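Local atomic coordinates of putative uncharacterized protein (Mycobacterium tuberculosis, PDB entry 2ZQ5), a protein that probably transfers sulfuryl groups from an activated nucleotide donor to an acceptor, as a member of the sulfotransferase family with a P-loop NTPase-like fold. Residues K22-D27 with A68-L73; R92-T97 with E225-L230; S181-S186 with A197-R202. One frame throughout, in Å; residues are numbered along the deposited sequence.

Interaction 1 of 3, residues K22-D27 with A68-L73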
loop_
_atom_site.group_PDB
_atom_site.type_symbol
_atom_site.label_atom_id
_atom_site.label_comp_id
_atom_site.label_asym_id
_atom_site.label_seq_id
_atom_site.Cartn_x
_atom_site.Cartn_y
_atom_site.Cartn_z
ATOM N N LYS A 22 -7.666 13.959 19.867
ATOM C CA LYS A 22 -8.574 13.539 20.925
ATOM C C LYS A 22 -8.382 12.061 21.249
ATOM O O LYS A 22 -8.443 11.656 22.409
ATOM C CB LYS A 22 -10.023 13.795 20.504
ATOM C CG LYS A 22 -11.062 13.419 21.551
ATOM C CD LYS A 22 -12.466 13.637 21.013
ATOM C CE LYS A 22 -13.527 13.212 22.013
ATOM N NZ LYS A 22 -14.895 13.352 21.438
ATOM N N LEU A 23 -8.125 11.261 20.220
ATOM C CA LEU A 23 -7.948 9.826 20.398
ATOM C C LEU A 23 -6.668 9.407 21.128
ATOM O O LEU A 23 -6.723 8.609 22.062
ATOM C CB LEU A 23 -8.015 9.123 19.038
ATOM C CG LEU A 23 -7.996 7.594 19.056
ATOM C CD1 LEU A 23 -9.224 7.071 19.788
ATOM C CD2 LEU A 23 -7.967 7.068 17.628
ATOM N N VAL A 24 -5.521 9.940 20.714
ATOM C CA VAL A 24 -4.257 9.558 21.339
ATOM C C VAL A 24 -3.608 10.604 22.244
ATOM O O VAL A 24 -2.664 10.293 22.972
ATOM C CB VAL A 24 -3.224 9.117 20.278
ATOM C CG1 VAL A 24 -3.692 7.831 19.607
ATOM C CG2 VAL A 24 -3.029 10.214 19.242
ATOM N N GLY A 25 -4.102 11.836 22.197
ATOM C CA GLY A 25 -3.549 12.876 23.048
ATOM C C GLY A 25 -2.292 13.546 22.527
ATOM O O GLY A 25 -1.691 14.366 23.222
ATOM N N LEU A 26 -1.884 13.198 21.311
ATOM C CA LEU A 26 -0.697 13.788 20.700
ATOM C C LEU A 26 -1.125 14.938 19.793
ATOM O O LEU A 26 -2.203 14.888 19.193
ATOM C CB LEU A 26 0.044 12.734 19.874
ATOM C CG LEU A 26 0.511 11.482 20.615
ATOM C CD1 LEU A 26 1.080 10.487 19.616
ATOM C CD2 LEU A 26 1.556 11.862 21.656
ATOM N N ASP A 27 -0.296 15.974 19.687
ATOM C CA ASP A 27 -0.641 17.106 18.835
ATOM C C ASP A 27 0.478 17.619 17.932
ATOM O O ASP A 27 0.317 18.648 17.279
ATOM C CB ASP A 27 -1.183 18.267 19.676
ATOM C CG ASP A 27 -0.248 18.664 20.794
ATOM O OD1 ASP A 27 0.975 18.718 20.557
ATOM O OD2 ASP A 27 -0.739 18.932 21.911
ATOM N N ALA A 68 -5.236 7.937 9.437
ATOM C CA ALA A 68 -4.008 8.332 8.765
ATOM C C ALA A 68 -3.286 9.390 9.596
ATOM O O ALA A 68 -2.063 9.353 9.732
ATOM C CB ALA A 68 -4.322 8.874 7.375
ATOM N N LEU A 69 -4.044 10.329 10.156
ATOM C CA LEU A 69 -3.460 11.389 10.967
ATOM C C LEU A 69 -2.967 10.867 12.312
ATOM O O LEU A 69 -1.971 11.357 12.842
ATOM C CB LEU A 69 -4.465 12.526 11.174
ATOM C CG LEU A 69 -4.813 13.315 9.906
ATOM C CD1 LEU A 69 -5.685 14.507 10.283
ATOM C CD2 LEU A 69 -3.541 13.791 9.220
ATOM N N VAL A 70 -3.657 9.875 12.866
ATOM C CA VAL A 70 -3.220 9.300 14.132
ATOM C C VAL A 70 -1.884 8.599 13.891
ATOM O O VAL A 70 -0.964 8.708 14.701
ATOM C CB VAL A 70 -4.245 8.285 14.684
ATOM C CG1 VAL A 70 -3.623 7.480 15.821
ATOM C CG2 VAL A 70 -5.476 9.024 15.186
ATOM N N ALA A 71 -1.778 7.889 12.769
ATOM C CA ALA A 71 -0.544 7.189 12.420
ATOM C C ALA A 71 0.580 8.209 12.254
ATOM O O ALA A 71 1.721 7.972 12.665
ATOM C CB ALA A 71 -0.737 6.390 11.123
ATOM N N ARG A 72 0.252 9.342 11.639
ATOM C CA ARG A 72 1.223 10.408 11.432
ATOM C C ARG A 72 1.744 10.867 12.799
ATOM O O ARG A 72 2.951 11.017 12.999
ATOM C CB ARG A 72 0.568 11.582 10.698
ATOM C CG ARG A 72 1.551 12.655 10.277
ATOM C CD ARG A 72 0.860 13.879 9.676
ATOM N NE ARG A 72 1.859 14.878 9.310
ATOM C CZ ARG A 72 2.567 14.858 8.184
ATOM N NH1 ARG A 72 2.377 13.898 7.287
ATOM N NH2 ARG A 72 3.503 15.772 7.979
ATOM N N LEU A 73 0.826 11.080 13.737
ATOM C CA LEU A 73 1.188 11.506 15.089
ATOM C C LEU A 73 2.069 10.476 15.787
ATOM O O LEU A 73 3.031 10.839 16.466
ATOM C CB LEU A 73 -0.070 11.738 15.931
ATOM C CG LEU A 73 -0.912 12.979 15.626
ATOM C CD1 LEU A 73 -2.258 12.866 16.328
ATOM C CD2 LEU A 73 -0.167 14.235 16.069
#
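Residues 22-27, the last turn of helix 13-24 and the loop leaving it, run past one side of helix 55-81, with the CA atoms of Val24 and Val70 7.3 Å apart and those of Leu26 and Leu73 6.3 Å apart. Val70 and Leu73 present branched side chains to this helix end and loop. Val70 meets a residue with each methyl: CG1, anti to its own backbone N, lies 3.8 Å from Val24 CG1, while CG2 faces Leu23 CD2 at 4.0 Å. Gly25, just after the helix, has a positive phi of 82°, which suits glycine, and the turn brings Leu26 back against helix 55-81, so that a helix terminus and its exit loop are packed together on a longer helix. Leu73 enters between them. Its CD1 touches Val24 CG2 at 4.0 Å and Leu26 O at 3.5 Å, an oxygen that is also hydrogen-bonded to Thr21 OG1. Leu73 CD2 rests 3.9 Å from Asp27 C. Leu26 lays CD1 4.1 Å from Leu73 CB and continues along the same helix to Leu74 and Ser77. The CB of Asp27 points away from helix 55-81, as suits an exposed, charged residue beside an apolar contact.

Interaction 2 of 3, residues R92-T97 with E225-L230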
loop_
_atom_site.group_PDB
_atom_site.type_symbol
_atom_site.label_atom_id
_atom_site.label_comp_id
_atom_site.label_asym_id
_atom_site.label_seq_id
_atom_site.Cartn_x
_atom_site.Cartn_y
_atom_site.Cartn_z
ATOM N N ARG A 92 20.127 -1.530 -0.503
ATOM C CA ARG A 92 19.518 -2.319 -1.568
ATOM C C ARG A 92 18.196 -2.989 -1.194
ATOM O O ARG A 92 18.072 -4.218 -1.222
ATOM C CB ARG A 92 20.514 -3.371 -2.073
ATOM C CG ARG A 92 21.830 -2.780 -2.584
ATOM C CD ARG A 92 22.715 -3.864 -3.185
ATOM N NE ARG A 92 22.280 -4.260 -4.524
ATOM C CZ ARG A 92 22.509 -5.456 -5.057
ATOM N NH1 ARG A 92 23.162 -6.377 -4.364
ATOM N NH2 ARG A 92 22.097 -5.729 -6.287
ATOM N N PRO A 93 17.190 -2.182 -0.828
ATOM C CA PRO A 93 15.878 -2.721 -0.459
ATOM C C PRO A 93 15.176 -3.268 -1.696
ATOM O O PRO A 93 15.451 -2.827 -2.816
ATOM C CB PRO A 93 15.156 -1.502 0.114
ATOM C CG PRO A 93 15.745 -0.362 -0.696
ATOM C CD PRO A 93 17.219 -0.715 -0.680
ATOM N N ILE A 94 14.285 -4.232 -1.494
ATOM C CA ILE A 94 13.522 -4.811 -2.593
ATOM C C ILE A 94 12.104 -4.255 -2.560
ATOM O O ILE A 94 11.448 -4.256 -1.514
ATOM C CB ILE A 94 13.445 -6.349 -2.491
ATOM C CG1 ILE A 94 14.840 -6.951 -2.668
ATOM C CG2 ILE A 94 12.487 -6.896 -3.546
ATOM C CD1 ILE A 94 14.887 -8.456 -2.494
ATOM N N PHE A 95 11.649 -3.768 -3.711
ATOM C CA PHE A 95 10.305 -3.223 -3.855
ATOM C C PHE A 95 9.519 -4.050 -4.860
ATOM O O PHE A 95 9.940 -4.211 -6.008
ATOM C CB PHE A 95 10.366 -1.777 -4.350
ATOM C CG PHE A 95 10.742 -0.785 -3.289
ATOM C CD1 PHE A 95 9.758 -0.076 -2.609
ATOM C CD2 PHE A 95 12.076 -0.552 -2.970
ATOM C CE1 PHE A 95 10.098 0.853 -1.621
ATOM C CE2 PHE A 95 12.425 0.376 -1.984
ATOM C CZ PHE A 95 11.434 1.076 -1.312
ATOM N N VAL A 96 8.387 -4.588 -4.420
ATOM C CA VAL A 96 7.525 -5.367 -5.292
ATOM C C VAL A 96 6.336 -4.492 -5.662
ATOM O O VAL A 96 5.789 -3.783 -4.817
ATOM C CB VAL A 96 6.985 -6.633 -4.584
ATOM C CG1 VAL A 96 6.023 -7.382 -5.507
ATOM C CG2 VAL A 96 8.136 -7.536 -4.175
ATOM N N THR A 97 5.940 -4.521 -6.927
ATOM C CA THR A 97 4.792 -3.734 -7.336
ATOM C C THR A 97 4.103 -4.389 -8.523
ATOM O O THR A 97 4.643 -5.313 -9.144
ATOM C CB THR A 97 5.190 -2.266 -7.656
ATOM O OG1 THR A 97 4.007 -1.465 -7.748
ATOM C CG2 THR A 97 5.965 -2.175 -8.962
ATOM N N GLU A 225 20.673 -4.720 10.017
ATOM C CA GLU A 225 21.406 -5.571 9.085
ATOM C C GLU A 225 20.512 -6.325 8.101
ATOM O O GLU A 225 21.009 -6.966 7.173
ATOM C CB GLU A 225 22.274 -6.579 9.853
ATOM C CG GLU A 225 21.583 -7.887 10.239
ATOM C CD GLU A 225 20.576 -7.747 11.371
ATOM O OE1 GLU A 225 20.393 -6.628 11.899
ATOM O OE2 GLU A 225 19.965 -8.774 11.742
ATOM N N LYS A 226 19.199 -6.244 8.298
ATOM C CA LYS A 226 18.261 -6.940 7.422
ATOM C C LYS A 226 17.771 -6.087 6.256
ATOM O O LYS A 226 17.478 -4.900 6.414
ATOM C CB LYS A 226 17.060 -7.453 8.228
ATOM C CG LYS A 226 17.425 -8.454 9.328
ATOM C CD LYS A 226 16.181 -9.024 9.988
ATOM C CE LYS A 226 16.527 -10.011 11.095
ATOM N NZ LYS A 226 17.262 -9.363 12.216
ATOM N N ARG A 227 17.687 -6.705 5.082
ATOM C CA ARG A 227 17.232 -6.009 3.883
ATOM C C ARG A 227 15.726 -5.829 3.926
ATOM O O ARG A 227 14.991 -6.772 4.205
ATOM C CB ARG A 227 17.592 -6.813 2.633
ATOM C CG ARG A 227 17.219 -6.135 1.316
ATOM C CD ARG A 227 17.201 -7.148 0.177
ATOM N NE ARG A 227 18.352 -8.042 0.253
ATOM C CZ ARG A 227 19.596 -7.695 -0.056
ATOM N NH1 ARG A 227 19.863 -6.466 -0.484
ATOM N NH2 ARG A 227 20.584 -8.566 0.100
ATOM N N TRP A 228 15.267 -4.615 3.647
ATOM C CA TRP A 228 13.840 -4.347 3.629
ATOM C C TRP A 228 13.198 -4.885 2.354
ATOM O O TRP A 228 13.801 -4.859 1.274
ATOM C CB TRP A 228 13.570 -2.842 3.715
ATOM C CG TRP A 228 13.407 -2.328 5.106
ATOM C CD1 TRP A 228 14.357 -1.722 5.878
ATOM C CD2 TRP A 228 12.212 -2.363 5.890
ATOM N NE1 TRP A 228 13.822 -1.372 7.097
ATOM C CE2 TRP A 228 12.506 -1.756 7.130
ATOM C CE3 TRP A 228 10.916 -2.848 5.663
ATOM C CZ2 TRP A 228 11.551 -1.622 8.143
ATOM C CZ3 TRP A 228 9.966 -2.716 6.670
ATOM C CH2 TRP A 228 10.289 -2.107 7.895
ATOM N N VAL A 229 11.976 -5.382 2.502
ATOM C CA VAL A 229 11.187 -5.890 1.390
ATOM C C VAL A 229 9.851 -5.164 1.504
ATOM O O VAL A 229 9.182 -5.236 2.537
ATOM C CB VAL A 229 10.946 -7.408 1.493
ATOM C CG1 VAL A 229 10.072 -7.867 0.332
ATOM C CG2 VAL A 229 12.277 -8.153 1.482
ATOM N N LEU A 230 9.480 -4.455 0.441
ATOM C CA LEU A 230 8.240 -3.687 0.408
ATOM C C LEU A 230 7.360 -4.108 -0.756
ATOM O O LEU A 230 7.840 -4.685 -1.728
ATOM C CB LEU A 230 8.543 -2.191 0.236
ATOM C CG LEU A 230 9.445 -1.415 1.204
ATOM C CD1 LEU A 230 8.976 -1.661 2.632
ATOM C CD2 LEU A 230 10.907 -1.836 1.043
#
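Strands 94-97 and 227-230 are neighbours in the parallel sheet of a P-loop NTPase-like fold, with strand directions 8° apart. Strand 94-97 is the middle one, and the loop after it, before helix 104-111, is where sulfotransferases of this fold usually bind the 5'-phosphosulfate of the donor, and probably does so here. The backbone ladder is regular: Ile94 N donates to Trp228 O at 2.9 Å, Leu230 N to Ile94 O at 2.8 Å, and Val96 N to Leu230 O at 2.7 Å. Ile94 thus uses both N and O toward the same neighbour, and its beta-branched side chain shares a sheet face with Val229, where Leu111 of helix 104-111 packs on both. Phe95 and Leu230 lie side by side on the other face, toward His212 of helix 206-219. Leu230 CD2 sits over the Phe95 ring, 3.9 Å from its centroid, in a CH-pi contact.

Arg227 reaches across at the strand's start. From CB, CG stands anti to the backbone N, 3.3 Å from Arg92 O and near Pro93 CA. CD lies 3.7 Å from Ile94 CG1, the two side chains crossing obliquely. There the chain bends (chi3 -43°), which brings the guanidinium round to the carbonyl of Arg92. The long arm suits this place because it supplies both methylenes and a donor. Arg92 directs its own NH2 to Phe335 O, and the two like charges do not touch. At the tip, Arg227 NH1 donates to Arg92 O at 3.0 Å and 161°, with the oxygen in the guanidinium plane but the nitrogen above the carbonyl plane.

Interaction 3 of 3, residues S181-S186 with A197-R202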
loop_
_atom_site.group_PDB
_atom_site.type_symbol
_atom_site.label_atom_id
_atom_site.label_comp_id
_atom_site.label_asym_id
_atom_site.label_seq_id
_atom_site.Cartn_x
_atom_site.Cartn_y
_atom_site.Cartn_z
ATOM N N SER A 181 1.007 10.845 4.674
ATOM C CA SER A 181 1.201 12.036 3.843
ATOM C C SER A 181 -0.019 12.302 2.961
ATOM O O SER A 181 -0.031 13.254 2.175
ATOM C CB SER A 181 2.412 11.848 2.926
ATOM O OG SER A 181 3.584 11.537 3.655
ATOM N N LEU A 182 -1.035 11.458 3.093
ATOM C CA LEU A 182 -2.251 11.559 2.290
ATOM C C LEU A 182 -1.963 11.512 0.787
ATOM O O LEU A 182 -2.685 12.108 -0.013
ATOM C CB LEU A 182 -3.060 12.818 2.645
ATOM C CG LEU A 182 -3.905 12.785 3.934
ATOM C CD1 LEU A 182 -4.722 11.495 3.998
ATOM C CD2 LEU A 182 -3.003 12.892 5.148
ATOM N N HIS A 183 -0.889 10.810 0.425
ATOM C CA HIS A 183 -0.505 10.600 -0.976
ATOM C C HIS A 183 -0.594 9.090 -1.167
ATOM O O HIS A 183 0.274 8.344 -0.704
ATOM C CB HIS A 183 0.934 11.059 -1.253
ATOM C CG HIS A 183 1.084 12.541 -1.413
ATOM N ND1 HIS A 183 0.917 13.427 -0.371
ATOM C CD2 HIS A 183 1.414 13.291 -2.493
ATOM C CE1 HIS A 183 1.139 14.656 -0.798
ATOM N NE2 HIS A 183 1.444 14.602 -2.082
ATOM N N SER A 184 -1.638 8.636 -1.848
ATOM C CA SER A 184 -1.840 7.204 -2.040
ATOM C C SER A 184 -2.808 6.918 -3.177
ATOM O O SER A 184 -3.787 7.641 -3.355
ATOM C CB SER A 184 -2.386 6.597 -0.742
ATOM O OG SER A 184 -2.717 5.230 -0.904
ATOM N N VAL A 185 -2.539 5.870 -3.951
ATOM C CA VAL A 185 -3.449 5.518 -5.036
ATOM C C VAL A 185 -4.546 4.582 -4.529
ATOM O O VAL A 185 -5.377 4.106 -5.304
ATOM C CB VAL A 185 -2.713 4.858 -6.237
ATOM C CG1 VAL A 185 -1.791 5.871 -6.898
ATOM C CG2 VAL A 185 -1.932 3.637 -5.781
ATOM N N SER A 186 -4.561 4.329 -3.221
ATOM C CA SER A 186 -5.580 3.462 -2.638
ATOM C C SER A 186 -6.940 4.155 -2.648
ATOM O O SER A 186 -7.973 3.523 -2.867
ATOM C CB SER A 186 -5.209 3.091 -1.197
ATOM O OG SER A 186 -5.231 4.231 -0.345
ATOM N N ALA A 197 -7.442 11.959 -7.904
ATOM C CA ALA A 197 -6.594 11.126 -8.750
ATOM C C ALA A 197 -5.798 12.005 -9.721
ATOM O O ALA A 197 -4.604 11.790 -9.931
ATOM C CB ALA A 197 -7.449 10.118 -9.526
ATOM N N ASP A 198 -6.475 12.994 -10.300
ATOM C CA ASP A 198 -5.866 13.924 -11.247
ATOM C C ASP A 198 -4.786 14.754 -10.565
ATOM O O ASP A 198 -3.685 14.922 -11.093
ATOM C CB ASP A 198 -6.940 14.854 -11.818
ATOM C CG ASP A 198 -6.365 15.935 -12.717
ATOM O OD1 ASP A 198 -5.858 15.596 -13.804
ATOM O OD2 ASP A 198 -6.420 17.123 -12.330
ATOM N N TRP A 199 -5.113 15.281 -9.390
ATOM C CA TRP A 199 -4.173 16.085 -8.625
ATOM C C TRP A 199 -2.936 15.249 -8.295
ATOM O O TRP A 199 -1.801 15.681 -8.496
ATOM C CB TRP A 199 -4.840 16.565 -7.329
ATOM C CG TRP A 199 -3.929 17.338 -6.417
ATOM C CD1 TRP A 199 -3.627 18.668 -6.491
ATOM C CD2 TRP A 199 -3.178 16.817 -5.313
ATOM N NE1 TRP A 199 -2.733 19.007 -5.499
ATOM C CE2 TRP A 199 -2.441 17.889 -4.764
ATOM C CE3 TRP A 199 -3.056 15.545 -4.736
ATOM C CZ2 TRP A 199 -1.591 17.727 -3.663
ATOM C CZ3 TRP A 199 -2.210 15.384 -3.640
ATOM C CH2 TRP A 199 -1.488 16.472 -3.118
ATOM N N LEU A 200 -3.162 14.041 -7.792
ATOM C CA LEU A 200 -2.060 13.166 -7.422
ATOM C C LEU A 200 -1.135 12.853 -8.598
ATOM O O LEU A 200 0.085 12.768 -8.425
ATOM C CB LEU A 200 -2.608 11.869 -6.816
ATOM C CG LEU A 200 -1.588 10.904 -6.206
ATOM C CD1 LEU A 200 -0.788 11.615 -5.112
ATOM C CD2 LEU A 200 -2.318 9.693 -5.637
ATOM N N SER A 201 -1.707 12.703 -9.791
ATOM C CA SER A 201 -0.905 12.392 -10.975
ATOM C C SER A 201 0.072 13.515 -11.329
ATOM O O SER A 201 1.022 13.297 -12.078
ATOM C CB SER A 201 -1.810 12.103 -12.177
ATOM O OG SER A 201 -2.313 13.298 -12.738
ATOM N N ARG A 202 -0.156 14.706 -10.784
ATOM C CA ARG A 202 0.704 15.860 -11.049
ATOM C C ARG A 202 1.681 16.156 -9.911
ATOM O O ARG A 202 2.483 17.082 -10.008
ATOM C CB ARG A 202 -0.155 17.109 -11.295
ATOM C CG ARG A 202 -0.975 17.079 -12.578
ATOM C CD ARG A 202 -1.836 18.328 -12.731
ATOM N NE ARG A 202 -3.161 18.187 -12.125
ATOM C CZ ARG A 202 -3.598 18.896 -11.089
ATOM N NH1 ARG A 202 -2.816 19.807 -10.524
ATOM N NH2 ARG A 202 -4.823 18.703 -10.622
#
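His183 ND1 is gripped by one short bond: it donates to Ser181 O at 2.7 Å and 161°, with the oxygen nearly in the plane of the imidazole. The donor itself lies 50° out of the carbonyl plane. Leu182, with left-handed backbone angles, turns the chain so that Ser181 O comes within bonding distance of ND1. This tether fixes the rotation of the imidazole and leaves NE2 and CD2 to meet helix 194-201. Histidine suits the position because one nitrogen can anchor to the backbone while the rest of the flat ring packs.

There NE2 comes 3.6 Å from Trp199 CH2, and Trp199 CZ3 lies over a face of the imidazole. The two rings meet obliquely, their planes at 52°. The indole reaches this place because CG is anti to the backbone N, and its NE1, on the ring away from His183, is hydrogen-bonded to Glu38 OE2, which holds the tryptophan from helix 36-50. Leu200, one residue on, works with two methyls. CD1 touches His183 CD2 at 3.8 Å, and CD2 wedges against Ser184 O at 3.4 Å and Val185 CG1 at 4.1 Å. A forked apolar side chain can thus serve imidazole, backbone and valine together. The CB of Ser184 points away from helix 194-201; its OG and Ser186 OG share a 2.8 Å hydrogen bond.

Tyr196 OH, bonded to Leu182 O and Ser184 N, adds a second tie from the same helix, and the whole is a connecting loop, between helix 175-178 and helix 194-201, folded back on the helix it leads into.

How the interactions relate
Interaction 2 belongs to the core: the central strand of the sheet and its neighbour, distant in sequence, are joined by backbone hydrogen bonds, with apolar side chains side by side on both faces. Interaction 1 is a surface contact made by aliphatic packing between helix 55-81 and the end of an N-terminal helix. Interaction 3 is buried but lacks regular pairing, relying on rings and a leucine to fasten a loop to a helix, and it is nested in the chain between the strands of interaction 2. Interactions 1 and 3 touch where Leu69 meets Leu182, and Asp34 links them, pairing with both Arg72 and Ser181. Helix 206-219 packs against residues of both interaction 2 and interaction 3.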